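Local coordinates for penicillin binding protein 2X (Streptococcus thermophilus, PDB 5U47) that probably acts as a penicillin-binding transpeptidase, cross-linking adjacent peptidoglycan strands of the septal cell wall during division, at residues I495-G498 and N499-V502; L485-K488 and S489-S492; Y60-P63 and T64-L68; L122-T125 and F126-G130. The protein carries 1 engineered substitution. All blocks are in the same frame, centred on the assembly; numbering follows the deposited sequence. Where two conformers were deposited one is given.

Contact 1 of 4, residues I495-G498 and N499-V502; sequences IQVG and NNDV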
loop_
_atom_site.group_PDB
_atom_site.type_symbol
_atom_site.label_atom_id
_atom_site.label_comp_id
_atom_site.label_asym_id
_atom_site.label_seq_id
_atom_site.Cartn_x
_atom_site.Cartn_y
_atom_site.Cartn_z
ATOM N N ILE A 495 10.251 22.346 -10.302
ATOM C CA ILE A 495 10.671 21.392 -9.280
ATOM C C ILE A 495 12.158 21.543 -8.962
ATOM O O ILE A 495 13.017 21.349 -9.814
ATOM C CB ILE A 495 10.285 19.952 -9.658
ATOM C CG1 ILE A 495 8.750 19.865 -9.716
ATOM C CG2 ILE A 495 10.809 18.969 -8.607
ATOM C CD1 ILE A 495 8.197 18.524 -10.138
ATOM N N GLN A 496 12.427 21.908 -7.710
ATOM C CA GLN A 496 13.772 22.099 -7.224
ATOM C C GLN A 496 13.936 21.376 -5.894
ATOM O O GLN A 496 13.006 21.345 -5.088
ATOM C CB GLN A 496 14.062 23.600 -7.048
ATOM C CG GLN A 496 14.027 24.397 -8.345
ATOM C CD GLN A 496 14.329 25.869 -8.152
ATOM O OE1 GLN A 496 15.063 26.248 -7.239
ATOM N NE2 GLN A 496 13.788 26.703 -9.022
ATOM N N VAL A 497 15.105 20.768 -5.695
ATOM C CA VAL A 497 15.447 20.072 -4.452
ATOM C C VAL A 497 16.887 20.483 -4.125
ATOM O O VAL A 497 17.847 19.945 -4.691
ATOM C CB VAL A 497 15.302 18.546 -4.603
ATOM C CG1 VAL A 497 15.568 17.857 -3.274
ATOM C CG2 VAL A 497 13.904 18.189 -5.097
ATOM N N GLY A 498 17.032 21.482 -3.248
ATOM C CA GLY A 498 18.357 22.042 -2.952
ATOM C C GLY A 498 18.983 22.482 -4.274
ATOM O O GLY A 498 18.329 23.151 -5.076
ATOM N N ASN A 499 20.233 22.081 -4.501
ATOM C CA ASN A 499 20.951 22.400 -5.744
ATOM C C ASN A 499 21.112 21.162 -6.653
ATOM O O ASN A 499 21.949 21.153 -7.549
ATOM C CB ASN A 499 22.319 23.035 -5.419
ATOM C CG ASN A 499 23.191 22.156 -4.527
ATOM O OD1 ASN A 499 22.953 20.957 -4.381
ATOM N ND2 ASN A 499 24.207 22.755 -3.930
ATOM N N ASN A 500 20.294 20.135 -6.420
ATOM C CA ASN A 500 20.370 18.897 -7.203
ATOM C C ASN A 500 19.708 19.027 -8.554
ATOM O O ASN A 500 18.774 19.819 -8.727
ATOM C CB ASN A 500 19.609 17.754 -6.506
ATOM C CG ASN A 500 20.325 17.203 -5.307
ATOM O OD1 ASN A 500 19.893 17.383 -4.170
ATOM N ND2 ASN A 500 21.422 16.525 -5.551
ATOM N N ASP A 501 20.193 18.226 -9.507
ATOM C CA ASP A 501 19.530 18.063 -10.786
ATOM C C ASP A 501 18.356 17.135 -10.467
ATOM O O ASP A 501 18.514 16.151 -9.725
ATOM C CB ASP A 501 20.424 17.383 -11.821
ATOM C CG ASP A 501 21.521 18.286 -12.353
ATOM O OD1 ASP A 501 21.364 19.534 -12.386
ATOM O OD2 ASP A 501 22.543 17.726 -12.779
ATOM N N VAL A 502 17.194 17.437 -11.025
ATOM C CA VAL A 502 16.003 16.656 -10.754
ATOM C C VAL A 502 15.438 16.126 -12.064
ATOM O O VAL A 502 15.232 16.865 -13.022
ATOM C CB VAL A 502 14.921 17.483 -10.038
ATOM C CG1 VAL A 502 13.836 16.568 -9.501
ATOM C CG2 VAL A 502 15.517 18.298 -8.881
HETATM O O HOH W 1 17.077 21.559 -7.669
#

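Contact 2 of 4, residues L485-K488 and S489-S492; sequences LYNK and SEGS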
loop_
_atom_site.group_PDB
_atom_site.type_symbol
_atom_site.label_atom_id
_atom_site.label_comp_id
_atom_site.label_asym_id
_atom_site.label_seq_id
_atom_site.Cartn_x
_atom_site.Cartn_y
_atom_site.Cartn_z
ATOM N N LEU A 485 7.959 21.810 -17.482
ATOM C CA LEU A 485 8.097 22.039 -16.049
ATOM C C LEU A 485 9.140 23.100 -15.699
ATOM O O LEU A 485 9.690 23.095 -14.593
ATOM C CB LEU A 485 8.337 20.711 -15.303
ATOM C CG LEU A 485 7.142 19.750 -15.308
ATOM C CD1 LEU A 485 7.485 18.464 -14.582
ATOM C CD2 LEU A 485 5.905 20.386 -14.682
ATOM N N TYR A 486 9.383 24.026 -16.637
ATOM C CA TYR A 486 10.264 25.180 -16.409
ATOM C C TYR A 486 9.348 26.352 -16.063
ATOM O O TYR A 486 8.309 26.529 -16.696
ATOM C CB TYR A 486 11.077 25.504 -17.655
ATOM C CG TYR A 486 12.054 26.652 -17.500
ATOM C CD1 TYR A 486 13.322 26.455 -16.947
ATOM C CD2 TYR A 486 11.730 27.929 -17.942
ATOM C CE1 TYR A 486 14.231 27.506 -16.826
ATOM C CE2 TYR A 486 12.631 28.981 -17.825
ATOM C CZ TYR A 486 13.878 28.761 -17.269
ATOM O OH TYR A 486 14.774 29.805 -17.160
ATOM N N ASN A 487 9.709 27.134 -15.050
ATOM C CA ASN A 487 8.880 28.266 -14.643
ATOM C C ASN A 487 9.411 29.525 -15.322
ATOM O O ASN A 487 10.348 30.158 -14.836
ATOM C CB ASN A 487 8.865 28.425 -13.125
ATOM C CG ASN A 487 7.918 29.527 -12.656
ATOM O OD1 ASN A 487 7.487 30.368 -13.438
ATOM N ND2 ASN A 487 7.607 29.524 -11.371
ATOM N N LYS A 488 8.800 29.880 -16.439
ATOM C CA LYS A 488 9.256 31.043 -17.218
ATOM C C LYS A 488 9.196 32.355 -16.446
ATOM O O LYS A 488 10.045 33.209 -16.640
ATOM C CB LYS A 488 8.498 31.135 -18.545
ATOM C CG LYS A 488 8.724 29.888 -19.384
ATOM C CD LYS A 488 8.133 29.939 -20.779
ATOM C CE LYS A 488 8.362 28.579 -21.419
ATOM N NZ LYS A 488 7.985 28.473 -22.850
ATOM N N SER A 489 8.213 32.482 -15.554
ATOM C CA SER A 489 8.061 33.676 -14.717
ATOM C C SER A 489 9.197 33.862 -13.714
ATOM O O SER A 489 9.468 34.990 -13.327
ATOM C CB SER A 489 6.730 33.651 -13.954
ATOM O OG SER A 489 5.630 33.679 -14.844
ATOM N N GLU A 490 9.838 32.777 -13.281
ATOM C CA GLU A 490 10.956 32.866 -12.320
ATOM C C GLU A 490 12.317 32.574 -12.944
ATOM O O GLU A 490 13.348 32.763 -12.291
ATOM C CB GLU A 490 10.734 31.936 -11.113
ATOM C CG GLU A 490 9.525 32.298 -10.258
ATOM C CD GLU A 490 9.613 33.693 -9.642
ATOM O OE1 GLU A 490 10.734 34.239 -9.487
ATOM O OE2 GLU A 490 8.549 34.257 -9.307
ATOM N N GLY A 491 12.330 32.137 -14.199
ATOM C CA GLY A 491 13.577 31.805 -14.869
ATOM C C GLY A 491 14.257 30.604 -14.240
ATOM O O GLY A 491 15.477 30.574 -14.121
ATOM N N SER A 492 13.474 29.608 -13.836
ATOM C CA SER A 492 14.045 28.412 -13.199
ATOM C C SER A 492 13.078 27.237 -13.242
ATOM O O SER A 492 11.908 27.419 -13.562
ATOM C CB SER A 492 14.420 28.716 -11.740
ATOM O OG SER A 492 13.274 29.076 -10.996
HETATM O O HOH W 2 10.504 28.363 -9.951
#

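Contact 3 of 4, residues Y60-P63 and T64-L68; sequences YVSP and TREKL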
loop_
_atom_site.group_PDB
_atom_site.type_symbol
_atom_site.label_atom_id
_atom_site.label_comp_id
_atom_site.label_asym_id
_atom_site.label_seq_id
_atom_site.Cartn_x
_atom_site.Cartn_y
_atom_site.Cartn_z
ATOM N N TYR A 60 -27.266 -15.000 43.583
ATOM C CA TYR A 60 -25.822 -15.067 43.329
ATOM C C TYR A 60 -25.042 -15.347 44.623
ATOM O O TYR A 60 -24.448 -14.456 45.227
ATOM C CB TYR A 60 -25.357 -13.782 42.631
ATOM C CG TYR A 60 -23.938 -13.806 42.093
ATOM C CD1 TYR A 60 -23.586 -14.660 41.049
ATOM C CD2 TYR A 60 -22.971 -12.908 42.567
ATOM C CE1 TYR A 60 -22.289 -14.666 40.527
ATOM C CE2 TYR A 60 -21.680 -12.895 42.051
ATOM C CZ TYR A 60 -21.338 -13.778 41.034
ATOM O OH TYR A 60 -20.056 -13.763 40.519
ATOM N N VAL A 61 -25.060 -16.612 45.031
ATOM C CA VAL A 61 -24.387 -17.058 46.242
ATOM C C VAL A 61 -23.494 -18.259 45.950
ATOM O O VAL A 61 -23.697 -18.962 44.955
ATOM C CB VAL A 61 -25.414 -17.455 47.330
ATOM C CG1 VAL A 61 -26.338 -16.287 47.636
ATOM C CG2 VAL A 61 -26.226 -18.691 46.921
ATOM N N SER A 62 -22.514 -18.486 46.821
ATOM C CA SER A 62 -21.617 -19.639 46.697
ATOM C C SER A 62 -22.391 -20.887 47.124
ATOM O O SER A 62 -23.499 -20.769 47.648
ATOM C CB SER A 62 -20.385 -19.482 47.608
ATOM O OG SER A 62 -20.689 -19.769 48.977
ATOM N N PRO A 63 -21.809 -22.086 46.918
ATOM C CA PRO A 63 -22.466 -23.317 47.372
ATOM C C PRO A 63 -22.817 -23.349 48.879
ATOM O O PRO A 63 -23.752 -24.063 49.262
ATOM C CB PRO A 63 -21.448 -24.399 47.017
ATOM C CG PRO A 63 -20.760 -23.864 45.807
ATOM C CD PRO A 63 -20.686 -22.375 46.003
ATOM N N THR A 64 -22.085 -22.596 49.714
ATOM C CA THR A 64 -22.389 -22.506 51.166
ATOM C C THR A 64 -23.240 -21.269 51.501
ATOM O O THR A 64 -23.387 -20.903 52.671
ATOM C CB THR A 64 -21.112 -22.488 52.045
ATOM O OG1 THR A 64 -20.271 -21.384 51.674
ATOM C CG2 THR A 64 -20.343 -23.791 51.906
ATOM N N ARG A 65 -23.811 -20.654 50.467
ATOM C CA ARG A 65 -24.653 -19.460 50.587
ATOM C C ARG A 65 -23.942 -18.192 51.026
ATOM O O ARG A 65 -24.567 -17.313 51.604
ATOM C CB ARG A 65 -25.902 -19.717 51.442
ATOM C CG ARG A 65 -26.775 -20.788 50.846
ATOM C CD ARG A 65 -28.034 -21.014 51.654
ATOM N NE ARG A 65 -28.801 -22.074 51.020
ATOM C CZ ARG A 65 -28.540 -23.377 51.133
ATOM N NH1 ARG A 65 -29.311 -24.261 50.498
ATOM N NH2 ARG A 65 -27.515 -23.809 51.873
ATOM N N GLU A 66 -22.639 -18.099 50.746
ATOM C CA GLU A 66 -21.922 -16.850 50.986
ATOM C C GLU A 66 -22.521 -15.901 49.966
ATOM O O GLU A 66 -22.620 -16.252 48.783
ATOM C CB GLU A 66 -20.412 -16.962 50.718
ATOM C CG GLU A 66 -19.665 -15.636 50.906
ATOM C CD GLU A 66 -18.217 -15.657 50.426
ATOM O OE1 GLU A 66 -17.552 -14.605 50.550
ATOM O OE2 GLU A 66 -17.740 -16.701 49.919
ATOM N N LYS A 67 -22.933 -14.723 50.413
ATOM C CA LYS A 67 -23.512 -13.747 49.508
ATOM C C LYS A 67 -22.391 -13.128 48.658
ATOM O O LYS A 67 -21.448 -12.539 49.193
ATOM C CB LYS A 67 -24.267 -12.675 50.281
ATOM C CG LYS A 67 -25.403 -13.231 51.127
ATOM C CD LYS A 67 -26.135 -12.123 51.857
ATOM C CE LYS A 67 -27.307 -12.675 52.657
ATOM N NZ LYS A 67 -26.873 -13.706 53.634
ATOM N N LEU A 68 -22.489 -13.298 47.345
ATOM C CA LEU A 68 -21.483 -12.748 46.415
ATOM C C LEU A 68 -22.010 -11.524 45.659
ATOM O O LEU A 68 -21.296 -10.944 44.826
ATOM C CB LEU A 68 -21.028 -13.831 45.436
ATOM C CG LEU A 68 -20.449 -15.104 46.087
ATOM C CD1 LEU A 68 -20.147 -16.184 45.044
ATOM C CD2 LEU A 68 -19.195 -14.782 46.891
HETATM O O HOH W 3 -18.313 -19.317 50.206
#

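Contact 4 of 4, residues L122-T125 and F126-G130; sequences LEKT and FKDAG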
loop_
_atom_site.group_PDB
_atom_site.type_symbol
_atom_site.label_atom_id
_atom_site.label_comp_id
_atom_site.label_asym_id
_atom_site.label_seq_id
_atom_site.Cartn_x
_atom_site.Cartn_y
_atom_site.Cartn_z
ATOM N N LEU A 122 -11.027 1.924 41.650
ATOM C CA LEU A 122 -12.378 1.465 42.037
ATOM C C LEU A 122 -12.346 0.081 42.680
ATOM O O LEU A 122 -12.979 -0.125 43.710
ATOM C CB LEU A 122 -13.342 1.428 40.841
ATOM C CG LEU A 122 -14.028 2.715 40.367
ATOM C CD1 LEU A 122 -14.678 2.516 39.007
ATOM C CD2 LEU A 122 -15.071 3.164 41.371
ATOM N N GLU A 123 -11.626 -0.863 42.073
ATOM C CA GLU A 123 -11.528 -2.221 42.639
ATOM C C GLU A 123 -10.965 -2.203 44.051
ATOM O O GLU A 123 -11.520 -2.830 44.946
ATOM C CB GLU A 123 -10.676 -3.149 41.780
ATOM C CG GLU A 123 -11.407 -3.777 40.607
ATOM C CD GLU A 123 -10.606 -4.908 39.975
ATOM O OE1 GLU A 123 -9.394 -4.725 39.736
ATOM O OE2 GLU A 123 -11.192 -5.977 39.717
ATOM N N LYS A 124 -9.865 -1.473 44.238
ATOM C CA LYS A 124 -9.237 -1.347 45.555
ATOM C C LYS A 124 -10.215 -0.753 46.563
ATOM O O LYS A 124 -10.230 -1.150 47.724
ATOM C CB LYS A 124 -7.972 -0.477 45.484
ATOM C CG LYS A 124 -7.241 -0.350 46.815
ATOM C CD LYS A 124 -5.956 0.456 46.702
ATOM C CE LYS A 124 -5.283 0.565 48.065
ATOM N NZ LYS A 124 -4.000 1.325 48.019
ATOM N N THR A 125 -11.033 0.187 46.101
ATOM C CA THR A 125 -12.011 0.847 46.962
ATOM C C THR A 125 -13.103 -0.124 47.432
ATOM O O THR A 125 -13.481 -0.099 48.596
ATOM C CB THR A 125 -12.614 2.088 46.254
ATOM O OG1 THR A 125 -11.552 2.943 45.808
ATOM C CG2 THR A 125 -13.509 2.877 47.180
ATOM N N PHE A 126 -13.603 -0.977 46.541
ATOM C CA PHE A 126 -14.649 -1.952 46.921
ATOM C C PHE A 126 -14.095 -3.028 47.849
ATOM O O PHE A 126 -14.756 -3.431 48.799
ATOM C CB PHE A 126 -15.296 -2.615 45.696
ATOM C CG PHE A 126 -16.076 -1.665 44.821
ATOM C CD1 PHE A 126 -17.142 -0.948 45.337
ATOM C CD2 PHE A 126 -15.780 -1.534 43.461
ATOM C CE1 PHE A 126 -17.875 -0.082 44.536
ATOM C CE2 PHE A 126 -16.510 -0.667 42.655
ATOM C CZ PHE A 126 -17.557 0.059 43.191
ATOM N N LYS A 127 -12.880 -3.490 47.554
ATOM C CA LYS A 127 -12.207 -4.505 48.369
ATOM C C LYS A 127 -11.997 -3.970 49.792
ATOM O O LYS A 127 -12.347 -4.648 50.759
ATOM C CB LYS A 127 -10.862 -4.898 47.733
ATOM C CG LYS A 127 -10.065 -5.996 48.447
ATOM C CD LYS A 127 -8.703 -6.240 47.788
ATOM C CE LYS A 127 -7.722 -5.088 48.021
ATOM N NZ LYS A 127 -6.499 -5.138 47.162
ATOM N N ASP A 128 -11.454 -2.751 49.913
ATOM C CA ASP A 128 -11.217 -2.124 51.239
ATOM C C ASP A 128 -12.524 -1.869 52.004
ATOM O O ASP A 128 -12.539 -1.951 53.230
ATOM C CB ASP A 128 -10.403 -0.819 51.124
ATOM C CG ASP A 128 -8.960 -1.047 50.613
ATOM O OD1 ASP A 128 -8.487 -2.212 50.576
ATOM O OD2 ASP A 128 -8.294 -0.047 50.245
ATOM N N ALA A 129 -13.608 -1.579 51.280
ATOM C CA ALA A 129 -14.937 -1.361 51.894
ATOM C C ALA A 129 -15.725 -2.662 52.121
ATOM O O ALA A 129 -16.867 -2.622 52.578
ATOM C CB ALA A 129 -15.762 -0.404 51.040
ATOM N N GLY A 130 -15.134 -3.806 51.778
ATOM C CA GLY A 130 -15.794 -5.100 51.981
ATOM C C GLY A 130 -17.029 -5.329 51.117
ATOM O O GLY A 130 -17.910 -6.090 51.487
#

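Contact 1 of 4, residues I495-G498 and N499-V502
The flat carbonyl group of Val497 is met by Asn500, whose backbone N stands 25° out of the carbonyl plane while its CB lies 3.3 Å from Val497 O. The Asn500 N to Val497 O hydrogen bond, 3.0 Å long and 159° at the hydrogen, closes a type II' beta turn. Gly498 takes the first corner of this turn with a positive phi (55°), a backbone conformation that glycine adopts readily, and Asn499 takes the second. Behind the turn the chain folds back on itself, and Val502 points back toward Ile495 and Val497. Its two methyls divide the work: CG1 meets Ile495 CG2 at 4.0 Å, and CG2 meets Val497 CG2 at 4.1 Å. Both neighbours cross the Val502 side chain at about a right angle, forming a small, buried apolar cluster. Ile495 and Val497 also pack against helix 558-572, on Val562 and Leu566 respectively, and reach Val530 and Val534 of strand 526-534. Through them the turn is fastened between helix and sheet of the transpeptidase domain, just before the edge strand 503-510. Glu567 of the same helix accepts a hydrogen bond from Gly498 N. Between the two arms, a water takes the hydrogen of Val497 N at 2.9 Å, and Asn500 O and Gly498 O are among the acceptors competing for its protons, Asn500 O being 2.7 Å from the water oxygen.

Contact 2 of 4, residues L485-K488 and S489-S492
With CG anti to the backbone N (chi1 -175°), Asn487 turns its amide over the start of the following turn, where OD1 faces Ser489 N at 3.1 Å in a weak bond like that of an Asx turn and receives a second weak one from Glu490 N. Tyr486 has the same first torsion (chi1 -178°), which lays its ring along the returning strand: Ser492 O stands 3.8 Å above one face, offset toward the rim, while CZ lies 3.6 Å from Ser492 N. The Asn487 ND2 end runs beside the Glu490 side chain, pointing the same way, with ND2 3.6 Å from Glu490 CG. The frame is a tight beta hairpin. Asn487 and Ser492 form an antiparallel hydrogen-bonded pair, short from Asn487 N to Ser492 O (2.7 Å) and weak in return. Gly491, with positive phi, faces Asn487 as well, making a G1 beta bulge. Asn487 O thus gathers three N-H groups: Glu490 N comes from above the carbonyl plane at 3.1 Å, and those of Gly491 and Ser492 bind weakly. A water joins Ser492 OG to Asn487 ND2, weakly at the amide. At its base the hairpin, which comes after helix 463-478 in the chain, is tied to that helix by a backbone hydrogen bond between Leu485 and Val476, while Leu485 packs on Val504 and Ser506 of strand 503-510.

Contact 3 of 4, residues Y60-P63 and T64-L68
Tyr60 and Leu68 meet side on, their side chains crossing at about a right angle: Tyr60 CE2 touches Leu68 CB at 3.6 Å, while Leu68 O sits at the ring edge, in plane. Farther along, Leu68 CD1 reaches over the backbone to lie 3.7 Å from Ser62 N, so this one leucine packs against the chain on the opposing arm from Tyr60 to Ser62. At the other end Ser62 is the polar hub. Its OG stands between the backbone N and the carbonyl carbon (chi1 77°), a torsion that lets it face across the loop and accept a hydrogen bond from Glu66 N at 3.1 Å. A water 2.7 Å from the same Ser62 OG donates to Glu66 OE2, tying the extended carboxylate side chain back to the hydroxyl. The backbone holds these groups in register. Leu68 N bonds to Tyr60 O at 3.1 Å, and Ser62 N to Glu66 O at 3.0 Å, and Val61 CA adds a CA-H...O contact to Glu66 O. The bond from Arg65 N to Ser62 O, 2.8 Å, closes a type I beta turn. Outside the loop, Tyr60 OH is held by Glu194, the ring touches Tyr103, and the Glu66 side chain touches Lys132. With that turn running from Ser62 to Arg65, a left-handed backbone at Arg65 and a single bridge between Val61 and Lys67, this surface loop between strand 42-55 and helix 72-86 of the dimerisation domain is built like a 3:5 beta hairpin.

Contact 4 of 4, residues L122-T125 and F126-G130
Phe126 leans back along the helix toward Leu122, one turn earlier, its CE2 coming within 4.2 Å of Leu122 CB. CG stands beside the backbone N of Phe126 (chi1 -65°), which brings CD2 to 3.1 Å from Leu122 O; the ring meets that carbonyl obliquely. The same oxygen accepts the helix bond from Phe126 N at 3.0 Å, so Phe126 N and the ring atom CD2 of the same residue both approach one carbonyl oxygen. On a different side of the helix, Lys124 and Asp128 cross obliquely. Lys124 is fully extended, with CG anti to its N, and the carboxylate meets its aliphatic part: Asp128 OD2 lies 3.6 Å from Lys124 CG, whereas the charged ends, Lys124 NZ and Asp128 OD2, stay 5.0 Å apart. The attraction between them is therefore probably only a loose one. All this belongs to the last turns of helix 116-128, which ends in a Schellman motif: Gly130 takes a positive phi (67°), and its N bonds to Lys127 O. Just ahead of it, Ala129 N still reaches Thr125 O at 3.1 Å, and Ala129 CB lies against the same oxygen. Thr125 turns its hydroxyl back to Asp121 O, which satisfies OG1 within the helix. The side bearing Leu122, Thr125 and Phe126 packs on neighbouring elements of the dimerisation domain: Leu122 on Ile81 of helix 72-86 and on Phe136, Phe126 on Met134 of strand 134-143, and Thr125 on Ile81 and Lys85.

The four contacts form two pairs set far apart in an elongated chain. Contacts 1 and 2 adjoin in sequence in the transpeptidase domain, their centres 13 Å apart; the hairpin of contact 2 leads into the turn of contact 1, which runs into strand 503-510. That strand carries a KSG sequence consistent with the conserved K(T/S)G-type motif of the active site in this family, and contact 1 ends just ahead of it in the chain. Contacts 3 and 4 belong to the dimerisation domain, with centres 19 Å and nearest atoms about 8 Å apart. Between the pairs the separation is large: the centres of contacts 2 and 3 are 85 Å apart, and those of contacts 1 and 4 are 66 Å apart.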